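PDB 6G44: putative major capsid protein from Cafeteriavirus-dependent mavirus, which probably builds the icosahedral shell of the virophage, as a double jelly-roll capsid protein that associates in threes. Local coordinates for residues C[63-68]-C[270-275]; C[67-72]-C[223-228]. One frame throughout, in Å; residues are numbered along the deposited sequence.

Contact 1: residues C[63-68]-C[270-275]; sequences QPLGNL and VQNWVA
Leu68 is the bump and the indole of Trp273 the surface it rests on. The two residues form an antiparallel hydrogen-bonded pair, Leu68 N to Trp273 O and Trp273 N to Leu68 O both 2.9 Å, and this pairing sets CB of Leu68 over one indole face, 3.9 Å from the centroid of the six-membered ring, a CH-pi contact. With CG anti to the carbonyl carbon (chi1 -60°), the side chain then runs on past the pyrrole edge, where CD1 of Leu68 lies 3.6 Å from Trp273 NE1 and 3.8 Å from Ala275 CB. Asn272, with CG anti to its backbone N, turns its amide across to the corner of the chain: ND2 donates to Gly66 O at 2.8 Å, nearly along the C=O axis. Behind that amide Leu65 and Val270 meet tip to tip, CD1 to CG1 4.0 Å, while CB of Asn67 lies against Trp273 O. In the jelly-roll sheet, strand 68-69 pairs here with strand 258-273, whose other neighbours include strand 43-45; Trp23 of the second subunit packs on Leu68, and Tyr21 of that subunit bonds Trp273 NE1.

Contact 2: residues C[67-72]-C[223-228]; sequences NLTGGA and RNLNTF
The carbonyl oxygen of Asn67 is held by one firm backbone bond and, less certainly, by a water. Asn224 N donates to Asn67 O at 2.8 Å and almost straight, 175° at the hydrogen, from within the carbonyl plane. Water 3, also 2.8 Å from Asn67 O, probably donates to it, although other acceptors compete for its protons. That water accepts from Leu225 N at 3.1 Å and is hydrogen-bonded to Thr69 OG1, so it joins two backbones and one hydroxyl where the strands part.

Thr69 suits this position because it is polar and apolar at once. Its hydroxyl OG1 stands anti to the carbonyl carbon (chi1 -66°) and meets the water, as well as receiving a bond from Asn272 ND2; the carbon at the branch point, CB of Thr69, packs on CD1 of Leu225 at 4.1 Å. The same CD1 also sits over the centre of the Phe228 ring, 3.9 Å above its plane. Leu225 is the centre of an inverse gamma turn, which bends the chain just after the bridge.

Leu68 and Arg223 form an antiparallel non-hydrogen-bonded pair. Leu68 lays CD2 alongside the start of the arginine chain, 4.3 Å from Arg223 CB, while the extended first torsions of Arg223 carry its guanidinium off to the carbonyl oxygens of Pro283 and Lys284. Asn224 takes up a left-handed backbone conformation, one that asparagine tolerates well.

One direct backbone bond and a shared water thus do most of the polar joining, which is consistent with water 3 standing in for a direct strand bond at Leu225 N, where the chain bends.

How the contacts relate
Contacts 1 and 2 have centres about 5 Å apart and share Asn67 and Leu68, the corner at which the chain passes from strand 58-66 into strand 68-69. That short strand is the middle one of three: one edge pairs with strand 258-273 in contact 1, the other with strand 222-235 in contact 2. Further bonds probably knit the pieces together, Leu65 N to Leu225 O and Gly70 N to Gln271 O, both 2.9 Å. Thr69 and Asn272 connect the two polar groups, since the amide that holds Gly66 also reaches the hydroxyl beside water 3. Both contacts build one sheet of the jelly-roll fold; Leu68 and Trp273, on one face of it, both meet the second subunit, so contact 1 borders the interface within the trimer.

Contact 1: residues C[63-68]-C[270-275]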
loop_
_atom_site.group_PDB
_atom_site.type_symbol
_atom_site.label_atom_id
_atom_site.label_comp_id
_atom_site.label_asym_id
_atom_site.label_seq_id
_atom_site.Cartn_x
_atom_site.Cartn_y
_atom_site.Cartn_z
ATOM N N GLN C 63 -30.051 25.968 -2.361
ATOM C CA GLN C 63 -29.710 26.158 -3.762
ATOM C C GLN C 63 -30.335 25.066 -4.625
ATOM O O GLN C 63 -29.747 24.004 -4.848
ATOM C CB GLN C 63 -28.189 26.216 -3.967
ATOM C CG GLN C 63 -27.801 26.483 -5.416
ATOM C CD GLN C 63 -28.373 27.805 -5.881
ATOM O OE1 GLN C 63 -27.901 28.863 -5.460
ATOM N NE2 GLN C 63 -29.392 27.761 -6.743
ATOM N N PRO C 64 -31.533 25.324 -5.167
ATOM C CA PRO C 64 -32.059 24.417 -6.174
ATOM C C PRO C 64 -31.053 24.197 -7.326
ATOM O O PRO C 64 -30.400 25.161 -7.770
ATOM C CB PRO C 64 -33.312 25.150 -6.660
ATOM C CG PRO C 64 -33.733 25.964 -5.472
ATOM C CD PRO C 64 -32.444 26.483 -4.937
ATOM N N LEU C 65 -30.972 22.949 -7.805
ATOM C CA LEU C 65 -30.058 22.589 -8.878
ATOM C C LEU C 65 -30.787 21.699 -9.850
ATOM O O LEU C 65 -31.380 20.707 -9.492
ATOM C CB LEU C 65 -28.805 21.878 -8.327
ATOM C CG LEU C 65 -27.822 22.713 -7.512
ATOM C CD1 LEU C 65 -26.760 21.783 -6.901
ATOM C CD2 LEU C 65 -27.193 23.833 -8.283
ATOM N N GLY C 66 -30.698 22.079 -11.106
ATOM C CA GLY C 66 -31.346 21.327 -12.152
ATOM C C GLY C 66 -30.523 20.141 -12.616
ATOM O O GLY C 66 -29.317 20.041 -12.315
ATOM N N ASN C 67 -31.195 19.240 -13.306
ATOM C CA ASN C 67 -30.514 18.139 -14.002
ATOM C C ASN C 67 -29.696 17.304 -12.979
ATOM O O ASN C 67 -30.226 16.993 -11.920
ATOM C CB ASN C 67 -29.741 18.681 -15.209
ATOM C CG ASN C 67 -30.661 19.319 -16.213
ATOM O OD1 ASN C 67 -30.821 20.569 -16.243
ATOM N ND2 ASN C 67 -31.332 18.487 -16.967
ATOM N N LEU C 68 -28.440 16.942 -13.276
ATOM C CA LEU C 68 -27.702 16.035 -12.386
ATOM C C LEU C 68 -26.771 16.770 -11.452
ATOM O O LEU C 68 -26.093 17.701 -11.849
ATOM C CB LEU C 68 -26.913 15.019 -13.198
ATOM C CG LEU C 68 -27.749 14.126 -14.115
ATOM C CD1 LEU C 68 -26.859 13.097 -14.825
ATOM C CD2 LEU C 68 -28.912 13.453 -13.418
ATOM N N VAL C 270 -20.046 21.248 -5.432
ATOM C CA VAL C 270 -20.568 20.037 -6.038
ATOM C C VAL C 270 -20.692 20.191 -7.547
ATOM O O VAL C 270 -21.036 21.270 -8.044
ATOM C CB VAL C 270 -21.940 19.637 -5.406
ATOM C CG1 VAL C 270 -23.046 20.659 -5.750
ATOM C CG2 VAL C 270 -22.342 18.214 -5.728
ATOM N N GLN C 271 -20.427 19.113 -8.279
ATOM C CA GLN C 271 -20.649 19.103 -9.703
ATOM C C GLN C 271 -22.137 19.178 -10.048
ATOM O O GLN C 271 -22.993 18.697 -9.327
ATOM C CB GLN C 271 -20.020 17.831 -10.300
ATOM C CG GLN C 271 -18.487 17.847 -10.309
ATOM C CD GLN C 271 -17.901 16.466 -10.363
ATOM O OE1 GLN C 271 -18.126 15.670 -9.459
ATOM N NE2 GLN C 271 -17.135 16.156 -11.440
ATOM N N ASN C 272 -22.420 19.792 -11.190
ATOM C CA ASN C 272 -23.776 19.895 -11.700
ATOM C C ASN C 272 -23.700 19.897 -13.223
ATOM O O ASN C 272 -22.884 20.606 -13.779
ATOM C CB ASN C 272 -24.464 21.168 -11.201
ATOM C CG ASN C 272 -25.889 21.283 -11.720
ATOM O OD1 ASN C 272 -26.147 22.014 -12.685
ATOM N ND2 ASN C 272 -26.797 20.552 -11.147
ATOM N N TRP C 273 -24.527 19.078 -13.871
ATOM C CA TRP C 273 -24.404 18.923 -15.326
ATOM C C TRP C 273 -25.650 18.332 -15.922
ATOM O O TRP C 273 -26.487 17.754 -15.229
ATOM C CB TRP C 273 -23.144 18.089 -15.684
ATOM C CG TRP C 273 -23.259 16.641 -15.353
ATOM C CD1 TRP C 273 -23.523 15.636 -16.235
ATOM C CD2 TRP C 273 -23.122 16.015 -14.062
ATOM N NE1 TRP C 273 -23.552 14.427 -15.583
ATOM C CE2 TRP C 273 -23.330 14.631 -14.245
ATOM C CE3 TRP C 273 -22.829 16.484 -12.771
ATOM C CZ2 TRP C 273 -23.262 13.714 -13.187
ATOM C CZ3 TRP C 273 -22.768 15.561 -11.718
ATOM C CH2 TRP C 273 -23.001 14.209 -11.934
ATOM N N VAL C 274 -25.755 18.476 -17.254
ATOM C CA VAL C 274 -26.839 17.909 -18.011
ATOM C C VAL C 274 -26.440 16.512 -18.443
ATOM O O VAL C 274 -25.318 16.295 -18.936
ATOM C CB VAL C 274 -27.126 18.800 -19.237
ATOM C CG1 VAL C 274 -28.154 18.156 -20.151
ATOM C CG2 VAL C 274 -27.574 20.193 -18.799
ATOM N N ALA C 275 -27.376 15.590 -18.276
ATOM C CA ALA C 275 -27.155 14.192 -18.621
ATOM C C ALA C 275 -26.785 14.102 -20.098
ATOM O O ALA C 275 -27.412 14.745 -20.936
ATOM C CB ALA C 275 -28.393 13.380 -18.307
HETATM O O HOH W 1 -28.751 22.031 -14.675
HETATM O O HOH W 2 -30.351 16.006 -17.317
#

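Contact 2: residues C[67-72]-C[223-228]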
loop_
_atom_site.group_PDB
_atom_site.type_symbol
_atom_site.label_atom_id
_atom_site.label_comp_id
_atom_site.label_asym_id
_atom_site.label_seq_id
_atom_site.Cartn_x
_atom_site.Cartn_y
_atom_site.Cartn_z
ATOM N N ASN C 67 -31.195 19.240 -13.306
ATOM C CA ASN C 67 -30.514 18.139 -14.002
ATOM C C ASN C 67 -29.696 17.304 -12.979
ATOM O O ASN C 67 -30.226 16.993 -11.920
ATOM C CB ASN C 67 -29.741 18.681 -15.209
ATOM C CG ASN C 67 -30.661 19.319 -16.213
ATOM O OD1 ASN C 67 -30.821 20.569 -16.243
ATOM N ND2 ASN C 67 -31.332 18.487 -16.967
ATOM N N LEU C 68 -28.440 16.942 -13.276
ATOM C CA LEU C 68 -27.702 16.035 -12.386
ATOM C C LEU C 68 -26.771 16.770 -11.452
ATOM O O LEU C 68 -26.093 17.701 -11.849
ATOM C CB LEU C 68 -26.913 15.019 -13.198
ATOM C CG LEU C 68 -27.749 14.126 -14.115
ATOM C CD1 LEU C 68 -26.859 13.097 -14.825
ATOM C CD2 LEU C 68 -28.912 13.453 -13.418
ATOM N N THR C 69 -26.721 16.299 -10.205
ATOM C CA THR C 69 -25.859 16.857 -9.174
ATOM C C THR C 69 -24.982 15.749 -8.600
ATOM O O THR C 69 -25.454 14.647 -8.361
ATOM C CB THR C 69 -26.725 17.529 -8.074
ATOM O OG1 THR C 69 -27.382 18.667 -8.677
ATOM C CG2 THR C 69 -25.898 18.008 -6.879
ATOM N N GLY C 70 -23.715 16.067 -8.366
ATOM C CA GLY C 70 -22.787 15.118 -7.776
ATOM C C GLY C 70 -23.287 14.461 -6.510
ATOM O O GLY C 70 -23.829 15.139 -5.620
ATOM N N GLY C 71 -23.013 13.162 -6.373
ATOM C CA GLY C 71 -23.511 12.396 -5.242
ATOM C C GLY C 71 -22.721 12.561 -3.958
ATOM O O GLY C 71 -23.249 12.188 -2.909
ATOM N N ALA C 72 -21.508 13.126 -4.034
ATOM C CA ALA C 72 -20.682 13.350 -2.866
ATOM C C ALA C 72 -20.259 14.805 -2.761
ATOM O O ALA C 72 -19.131 15.169 -2.993
ATOM C CB ALA C 72 -19.469 12.434 -2.899
ATOM N N ARG C 223 -30.706 13.592 -9.039
ATOM C CA ARG C 223 -31.491 14.059 -10.188
ATOM C C ARG C 223 -32.510 15.132 -9.751
ATOM O O ARG C 223 -33.314 14.883 -8.851
ATOM C CB ARG C 223 -32.223 12.840 -10.822
ATOM C CG ARG C 223 -33.194 13.157 -11.981
ATOM C CD ARG C 223 -34.043 11.996 -12.434
ATOM N NE ARG C 223 -34.719 11.281 -11.333
ATOM C CZ ARG C 223 -35.303 10.109 -11.467
ATOM N NH1 ARG C 223 -35.386 9.535 -12.663
ATOM N NH2 ARG C 223 -35.824 9.505 -10.411
ATOM N N ASN C 224 -32.483 16.274 -10.423
ATOM C CA ASN C 224 -33.578 17.259 -10.387
ATOM C C ASN C 224 -33.895 17.717 -8.973
ATOM O O ASN C 224 -35.029 17.641 -8.519
ATOM C CB ASN C 224 -34.840 16.674 -11.077
ATOM C CG ASN C 224 -34.631 16.380 -12.543
ATOM O OD1 ASN C 224 -33.734 16.940 -13.196
ATOM N ND2 ASN C 224 -35.488 15.491 -13.089
ATOM N N LEU C 225 -32.861 18.204 -8.289
ATOM C CA LEU C 225 -32.999 18.738 -6.927
ATOM C C LEU C 225 -33.577 20.144 -6.922
ATOM O O LEU C 225 -32.925 21.149 -6.713
ATOM C CB LEU C 225 -31.669 18.652 -6.192
ATOM C CG LEU C 225 -31.051 17.268 -6.078
ATOM C CD1 LEU C 225 -29.747 17.380 -5.276
ATOM C CD2 LEU C 225 -31.956 16.230 -5.438
ATOM N N ASN C 226 -34.881 20.181 -7.154
ATOM C CA ASN C 226 -35.621 21.415 -7.261
ATOM C C ASN C 226 -35.798 22.122 -5.913
ATOM O O ASN C 226 -35.869 23.337 -5.856
ATOM C CB ASN C 226 -36.961 21.043 -7.931
ATOM C CG ASN C 226 -37.732 22.222 -8.408
ATOM O OD1 ASN C 226 -37.201 23.142 -9.029
ATOM N ND2 ASN C 226 -38.990 22.209 -8.094
ATOM N N THR C 227 -35.832 21.361 -4.812
ATOM C CA THR C 227 -35.524 21.872 -3.485
ATOM C C THR C 227 -34.246 21.172 -3.033
ATOM O O THR C 227 -34.175 19.943 -3.099
ATOM C CB THR C 227 -36.647 21.576 -2.483
ATOM O OG1 THR C 227 -37.869 22.151 -2.972
ATOM C CG2 THR C 227 -36.353 22.151 -1.123
ATOM N N PHE C 228 -33.268 21.957 -2.600
ATOM C CA PHE C 228 -32.004 21.375 -2.104
ATOM C C PHE C 228 -31.484 22.262 -0.991
ATOM O O PHE C 228 -31.027 23.364 -1.226
ATOM C CB PHE C 228 -31.006 21.234 -3.249
ATOM C CG PHE C 228 -29.686 20.565 -2.867
ATOM C CD1 PHE C 228 -29.643 19.493 -1.955
ATOM C CD2 PHE C 228 -28.512 20.984 -3.459
ATOM C CE1 PHE C 228 -28.427 18.893 -1.628
ATOM C CE2 PHE C 228 -27.291 20.373 -3.133
ATOM C CZ PHE C 228 -27.270 19.327 -2.227
HETATM O O HOH W 3 -30.026 18.251 -9.459
#